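Local coordinates for putative hydantoin racemase (Klebsiella pneumoniae subsp. pneumoniae, PDB 3QVL), which probably racemises allantoin and other 5-monosubstituted hydantoins, interconverting their D and L forms, at residues A140-D145 and K171-G176; S12-E17 and A150-S155; P29-L34 and M210-V215. All blocks are in the same frame, centred on the assembly; numbering follows the deposited sequence.

Contact 1: A140-D145 and K171-G176; sequences ALHAID and KEDGSG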
# COMPACT_ATOMS: atom_id res chain seq x y z
N ALA A 140 14.21 3.58 9.26
CA ALA A 140 15.40 3.51 8.40
C ALA A 140 16.11 2.16 8.52
O ALA A 140 15.96 1.45 9.52
CB ALA A 140 16.36 4.65 8.72
N LEU A 141 16.88 1.83 7.49
CA LEU A 141 17.74 0.64 7.50
C LEU A 141 19.17 1.07 7.24
O LEU A 141 19.44 1.87 6.33
CB LEU A 141 17.29 -0.36 6.43
CG LEU A 141 15.91 -1.00 6.49
CD1 LEU A 141 14.87 -0.13 5.78
CD2 LEU A 141 15.96 -2.37 5.84
N HIS A 142 20.09 0.55 8.04
CA HIS A 142 21.50 0.90 7.92
C HIS A 142 22.40 -0.33 7.92
O HIS A 142 22.05 -1.36 8.49
CB HIS A 142 21.94 1.81 9.07
CG HIS A 142 21.03 2.98 9.31
ND1 HIS A 142 20.86 4.00 8.40
CD2 HIS A 142 20.25 3.30 10.37
CE1 HIS A 142 20.01 4.89 8.88
NE2 HIS A 142 19.63 4.49 10.08
N ALA A 143 23.55 -0.20 7.27
CA ALA A 143 24.59 -1.23 7.30
C ALA A 143 25.90 -0.61 7.77
O ALA A 143 26.20 0.54 7.44
CB ALA A 143 24.75 -1.86 5.94
N ILE A 144 26.67 -1.37 8.55
CA ILE A 144 27.96 -0.89 9.06
C ILE A 144 29.10 -1.04 8.05
O ILE A 144 30.23 -0.61 8.30
CB ILE A 144 28.34 -1.54 10.43
CG1 ILE A 144 28.46 -3.06 10.30
CG2 ILE A 144 27.34 -1.13 11.51
CD1 ILE A 144 29.23 -3.73 11.44
N ASP A 145 28.78 -1.66 6.91
CA ASP A 145 29.70 -1.84 5.78
C ASP A 145 30.93 -2.70 6.10
O ASP A 145 32.07 -2.34 5.80
CB ASP A 145 30.12 -0.48 5.19
N LYS A 171 19.51 9.54 16.83
CA LYS A 171 19.58 10.99 16.70
C LYS A 171 18.89 11.48 15.42
O LYS A 171 18.26 12.54 15.41
CB LYS A 171 21.04 11.46 16.73
CG LYS A 171 21.22 12.97 16.93
N GLU A 172 19.00 10.69 14.35
CA GLU A 172 18.59 11.13 13.01
C GLU A 172 17.27 10.55 12.49
O GLU A 172 16.51 11.26 11.82
CB GLU A 172 19.70 10.84 11.99
CG GLU A 172 20.99 11.62 12.21
CD GLU A 172 22.10 11.21 11.26
OE1 GLU A 172 21.90 10.27 10.45
OE2 GLU A 172 23.19 11.81 11.33
N ASP A 173 17.02 9.28 12.77
CA ASP A 173 15.95 8.53 12.09
C ASP A 173 14.53 8.85 12.53
O ASP A 173 13.58 8.66 11.76
CB ASP A 173 16.19 7.02 12.22
CG ASP A 173 17.50 6.57 11.59
OD1 ASP A 173 18.19 7.39 10.95
OD2 ASP A 173 17.83 5.38 11.73
N GLY A 174 14.36 9.32 13.76
CA GLY A 174 13.04 9.53 14.34
C GLY A 174 12.42 8.21 14.77
O GLY A 174 11.21 8.00 14.63
N SER A 175 13.26 7.32 15.29
CA SER A 175 12.83 6.01 15.79
C SER A 175 13.07 5.90 17.29
O SER A 175 13.87 6.65 17.86
CB SER A 175 13.55 4.89 15.04
OG SER A 175 14.95 5.01 15.15
N GLY A 176 12.38 4.96 17.93
CA GLY A 176 12.48 4.76 19.37
C GLY A 176 13.21 3.50 19.79
O GLY A 176 13.53 3.33 20.96
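Asp173 OD2 is the polar atom on which this contact turns: it accepts from His142 NE2 across the contact and is also hydrogen-bonded to Ser113 OG of the neighbouring strand 112-116. The histidine bond is short, 2.6 Å from NE2 to OD2, and nearly straight, with an N-H...O angle of 166°. On the histidine side the oxygen lies close to the ring plane, so the imidazole is met at its edge. On the aspartate side NE2 arrives on the syn side of OD2, somewhat out of the carboxylate plane, and the two flat groups are turned 33° against each other.

His142 and Asp173 reach out from opposite directions. Each has CG anti to its own carbonyl carbon, and this brings the two ends together. Ala140, two residues back on the same strand, adds a van der Waals contact of its methyl with the carboxylate: its CB lies 3.4 Å from Asp173 OD2 and 3.6 Å from Asp173 CG. A carboxylate so close to NE2 would tend to stabilise a protonated imidazole.

Arg165 and Ala169 of helix 157-172 also touch the His142 side chain. The pair is a histidine-carboxylate hydrogen bond tying strand 138-143, the outermost of its sheet within the chain, to the turn between helix 157-172 and strand 177-180, within a parallel alpha/beta domain.

Contact 2: S12-E17 and A150-S155; sequences SLAMTE and ALEDGS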
# COMPACT_ATOMS: atom_id res chain seq x y z
N SER A 12 29.27 -21.30 10.15
CA SER A 12 30.24 -20.76 11.10
C SER A 12 29.93 -21.23 12.52
O SER A 12 28.88 -20.90 13.07
CB SER A 12 30.26 -19.23 11.04
OG SER A 12 31.01 -18.68 12.11
N LEU A 13 30.85 -22.00 13.10
CA LEU A 13 30.69 -22.45 14.48
C LEU A 13 30.82 -21.27 15.44
O LEU A 13 30.15 -21.22 16.47
CB LEU A 13 31.71 -23.55 14.83
CG LEU A 13 31.22 -24.71 15.71
CD1 LEU A 13 32.30 -25.76 15.84
CD2 LEU A 13 30.77 -24.28 17.11
N ALA A 14 31.68 -20.32 15.08
CA ALA A 14 31.86 -19.09 15.87
C ALA A 14 30.55 -18.33 16.05
O ALA A 14 30.22 -17.91 17.16
CB ALA A 14 32.92 -18.20 15.22
N MET A 15 29.80 -18.17 14.96
CA MET A 15 28.50 -17.51 15.00
C MET A 15 27.45 -18.36 15.72
O MET A 15 26.59 -17.83 16.42
CB MET A 15 28.04 -17.12 13.59
CG MET A 15 26.72 -16.33 13.53
SD MET A 15 26.72 -14.89 12.43
CE MET A 15 27.91 -15.36 11.18
N THR A 16 27.54 -19.68 15.56
CA THR A 16 26.67 -20.63 16.27
C THR A 16 26.84 -20.49 17.79
O THR A 16 25.87 -20.55 18.54
CB THR A 16 26.92 -22.09 15.83
OG1 THR A 16 26.87 -22.18 14.40
CG2 THR A 16 25.88 -23.03 16.43
N GLU A 17 28.09 -20.28 18.23
CA GLU A 17 28.41 -20.06 19.64
C GLU A 17 27.78 -18.77 20.18
O GLU A 17 27.22 -18.76 21.28
CB GLU A 17 29.93 -20.01 19.85
CG GLU A 17 30.64 -21.35 19.69
CD GLU A 17 32.13 -21.20 19.42
OE1 GLU A 17 32.71 -20.15 19.78
OE2 GLU A 17 32.73 -22.13 18.85
N ALA A 150 33.02 -10.34 10.26
CA ALA A 150 33.80 -9.34 10.99
C ALA A 150 33.36 -9.24 12.45
O ALA A 150 34.15 -8.84 13.32
CB ALA A 150 33.70 -7.98 10.32
N LEU A 151 32.11 -9.62 12.72
CA LEU A 151 31.58 -9.67 14.08
C LEU A 151 32.25 -10.76 14.92
O LEU A 151 32.17 -10.73 16.15
CB LEU A 151 30.06 -9.88 14.05
CG LEU A 151 29.19 -8.70 13.62
CD1 LEU A 151 27.86 -9.19 13.08
CD2 LEU A 151 28.97 -7.72 14.77
N GLU A 152 32.91 -11.70 14.25
CA GLU A 152 33.56 -12.83 14.92
C GLU A 152 35.09 -12.81 14.80
O GLU A 152 35.75 -13.78 15.18
CB GLU A 152 33.02 -14.16 14.38
CG GLU A 152 31.50 -14.36 14.52
CD GLU A 152 31.06 -14.63 15.96
OE1 GLU A 152 31.91 -14.91 16.83
OE2 GLU A 152 29.84 -14.56 16.21
N ASP A 153 35.65 -11.71 14.28
CA ASP A 153 37.09 -11.64 14.03
C ASP A 153 37.94 -11.18 15.22
O ASP A 153 39.17 -11.10 15.12
CB ASP A 153 37.41 -10.85 12.75
CG ASP A 153 37.25 -9.34 12.90
OD1 ASP A 153 37.37 -8.64 11.88
OD2 ASP A 153 37.01 -8.85 14.03
N GLY A 154 37.28 -10.86 16.33
CA GLY A 154 37.95 -10.54 17.59
C GLY A 154 38.49 -9.13 17.73
O GLY A 154 38.96 -8.76 18.81
N SER A 155 38.43 -8.34 16.66
CA SER A 155 38.98 -6.99 16.65
C SER A 155 38.13 -5.99 17.44
O SER A 155 38.64 -5.01 17.97
CB SER A 155 39.17 -6.49 15.22
OG SER A 155 37.92 -6.27 14.58
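Ala14 and Glu152 set the backbone approach, their CA atoms 6.6 Å apart where the first turn of helix 13-26 faces the loop around Glu152, next to a 3-10 segment that includes Ala150 and Leu151. Glu152 supplies most of what meets the helix. Its CG is anti to the carbonyl carbon and the chain then folds at chi2 (-73°), which lays the carboxylate alongside the helix backbone.

The two oxygens play different parts. OE1 lies 3.8 Å from Ala14 CB, whereas OE2 rests 3.5 Å from Met15 CA. Ala14 O is 3.5 Å from Glu152 OE1, but both are acceptors and no hydrogen bond joins them. The polar link comes from one turn further along the helix: Thr18 OG1 is hydrogen-bonded to both Glu152 OE2 and Ala14 O, its one proton probably shared between the two acceptors. Nonpolar packing is modest, with Glu152 CB 4.1 Å from Ala14 CB.

Ser12 organises the helix start as its N-cap, Ser12 OG accepting from Met15 N at 3.1 Å. Its carbonyl O takes Thr16 N and Thr16 OG1 from opposite faces of its plane. In the other segment Asp153 OD2 accepts from Ser155 N, forming an Asx turn.

Met15 also touches Asn10 and Val148, two residues of the ligand pocket. The contact therefore joins a serine-capped helix start to a loop of the other half of the fold, at the border of the hydantoin-binding site.

Contact 3: P29-L34 and M210-V215; sequences PGTEIL and MVESLV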
# COMPACT_ATOMS: atom_id res chain seq x y z
N PRO A 29 13.20 -21.18 32.82
CA PRO A 29 13.50 -22.41 33.55
C PRO A 29 12.78 -23.61 32.93
O PRO A 29 11.58 -23.54 32.66
CB PRO A 29 12.94 -22.12 34.95
CG PRO A 29 13.03 -20.65 35.09
CD PRO A 29 12.77 -20.09 33.72
N GLY A 30 13.53 -24.68 32.69
CA GLY A 30 12.98 -25.88 32.05
C GLY A 30 13.21 -25.95 30.55
O GLY A 30 12.92 -26.96 29.92
N THR A 31 13.74 -24.86 29.98
CA THR A 31 14.02 -24.81 28.55
C THR A 31 15.46 -25.21 28.24
O THR A 31 16.41 -24.66 28.81
CB THR A 31 13.74 -23.40 27.95
OG1 THR A 31 12.34 -23.12 28.05
CG2 THR A 31 14.15 -23.33 26.48
N GLU A 32 15.61 -26.19 27.36
CA GLU A 32 16.91 -26.60 26.84
C GLU A 32 17.09 -26.05 25.43
O GLU A 32 16.21 -26.18 24.58
CB GLU A 32 17.03 -28.13 26.83
CG GLU A 32 18.41 -28.65 26.42
CD GLU A 32 18.46 -30.15 26.22
OE1 GLU A 32 17.47 -30.85 26.56
OE2 GLU A 32 19.49 -30.65 25.73
N ILE A 33 18.24 -25.42 25.20
CA ILE A 33 18.59 -24.88 23.89
C ILE A 33 19.50 -25.86 23.15
O ILE A 33 20.53 -26.28 23.68
CB ILE A 33 19.27 -23.49 24.00
CG1 ILE A 33 18.35 -22.46 24.67
CG2 ILE A 33 19.78 -23.00 22.63
CD1 ILE A 33 17.03 -22.16 23.94
N LEU A 34 19.10 -26.23 21.94
CA LEU A 34 19.94 -27.04 21.06
C LEU A 34 20.45 -26.17 19.92
O LEU A 34 19.78 -26.01 18.89
CB LEU A 34 19.17 -28.26 20.53
CG LEU A 34 18.67 -29.31 21.53
CD1 LEU A 34 17.74 -30.29 20.85
CD2 LEU A 34 19.83 -30.05 22.21
N MET A 210 9.40 -16.37 21.75
CA MET A 210 8.21 -16.60 20.92
C MET A 210 7.86 -18.08 20.86
O MET A 210 6.69 -18.45 20.96
CB MET A 210 8.38 -16.02 19.51
CG MET A 210 8.43 -14.49 19.43
SD MET A 210 7.08 -13.63 20.27
CE MET A 210 7.83 -13.32 21.88
N VAL A 211 8.88 -18.93 20.68
CA VAL A 211 8.69 -20.38 20.68
C VAL A 211 8.14 -20.85 22.04
O VAL A 211 7.16 -21.58 22.09
CB VAL A 211 10.00 -21.14 20.33
CG1 VAL A 211 9.80 -22.64 20.46
CG2 VAL A 211 10.46 -20.80 18.92
N GLU A 212 8.77 -20.39 23.12
CA GLU A 212 8.32 -20.70 24.48
C GLU A 212 6.88 -20.27 24.71
O GLU A 212 6.10 -21.01 25.32
CB GLU A 212 9.22 -20.03 25.52
CG GLU A 212 10.58 -20.69 25.71
CD GLU A 212 11.49 -19.92 26.65
OE1 GLU A 212 11.27 -18.70 26.83
OE2 GLU A 212 12.42 -20.53 27.21
N SER A 213 6.53 -19.09 24.22
CA SER A 213 5.18 -18.55 24.34
C SER A 213 4.15 -19.41 23.60
O SER A 213 3.12 -19.77 24.17
CB SER A 213 5.12 -17.11 23.83
OG SER A 213 5.92 -16.26 24.64
N LEU A 214 4.45 -19.75 22.35
CA LEU A 214 3.56 -20.57 21.53
C LEU A 214 3.36 -21.97 22.11
O LEU A 214 2.24 -22.50 22.09
CB LEU A 214 4.06 -20.65 20.08
CG LEU A 214 3.91 -19.38 19.23
CD1 LEU A 214 4.80 -19.44 18.00
CD2 LEU A 214 2.46 -19.13 18.84
N VAL A 215 4.43 -22.56 22.63
CA VAL A 215 4.37 -23.88 23.28
C VAL A 215 3.49 -23.83 24.53
O VAL A 215 2.68 -24.74 24.76
CB VAL A 215 5.79 -24.42 23.60
CG1 VAL A 215 5.73 -25.65 24.51
CG2 VAL A 215 6.54 -24.76 22.31
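Thr31 and Glu212 account for nearly all of the 80 Å² buried here, in roughly equal shares, and they meet through a single oxygen, Glu212 OE2. Thr31 opens strand 31-36, and Glu212 sits in helix 203-216. Their CA atoms, 8.1 Å apart, are the nearest such pair across the contact, so the backbones stay well separated and the side chains bridge the gap.

The bond is short: Thr31 OG1 donates to Glu212 OE2 over 2.7 Å. The hydroxyl comes to the anti side of that oxygen, 28° out of the carboxylate plane, so it lies away from the syn position. Thr31 CB is 3.2 Å from the same Glu212 OE2, largely as a consequence of the OG1 bond, and Thr31 CG2 lies 3.4 Å from it.

Beyond CG the glutamate runs extended, with chi2 at 175°, which carries its carboxylate out from the helix to the strand. Thr31 has OG1 anti to its carbonyl carbon, chi1 -64°, and the two side chains meet at a slant. Ile4 of strand 2-7, the partner of strand 31-36 in the sheet, touches both of them.

Other groups engage the carboxylate too. OE2 also accepts from the backbone N of Ala28, just ahead of the strand, while OE1 forms a salt bridge with Lys209, three residues earlier on the helix. Each oxygen therefore has its own kind of partner: neutral donors at OE2 and a cation at OE1. This chemistry implies a carboxylate that is probably ionised and whose rotation is restrained, holding the start of strand 31-36 to helix 203-216 by directed polar bonds with little apolar burial.

The three contacts are spread over the subunit rather than clustered. Contacts 1 and 3 lie on opposite sides of the chain's centre, with centres 31 Å apart, and both have residues reaching a second subunit. Contact 2 lies nearest the ligand: the Met15 side chain is about 4 Å from the bound hydantoin derivative, against about 12 Å for His142 of contact 1. Contacts 1 and 2 have centres 24 Å apart, yet their nearest atoms come within about 5 Å without touching. Helix 13-26 of contact 2 leads directly into strand 31-36 of contact 3. Along the chain, contact 1 is nested inside the loop closed by contact 3, while contact 2 crosses both.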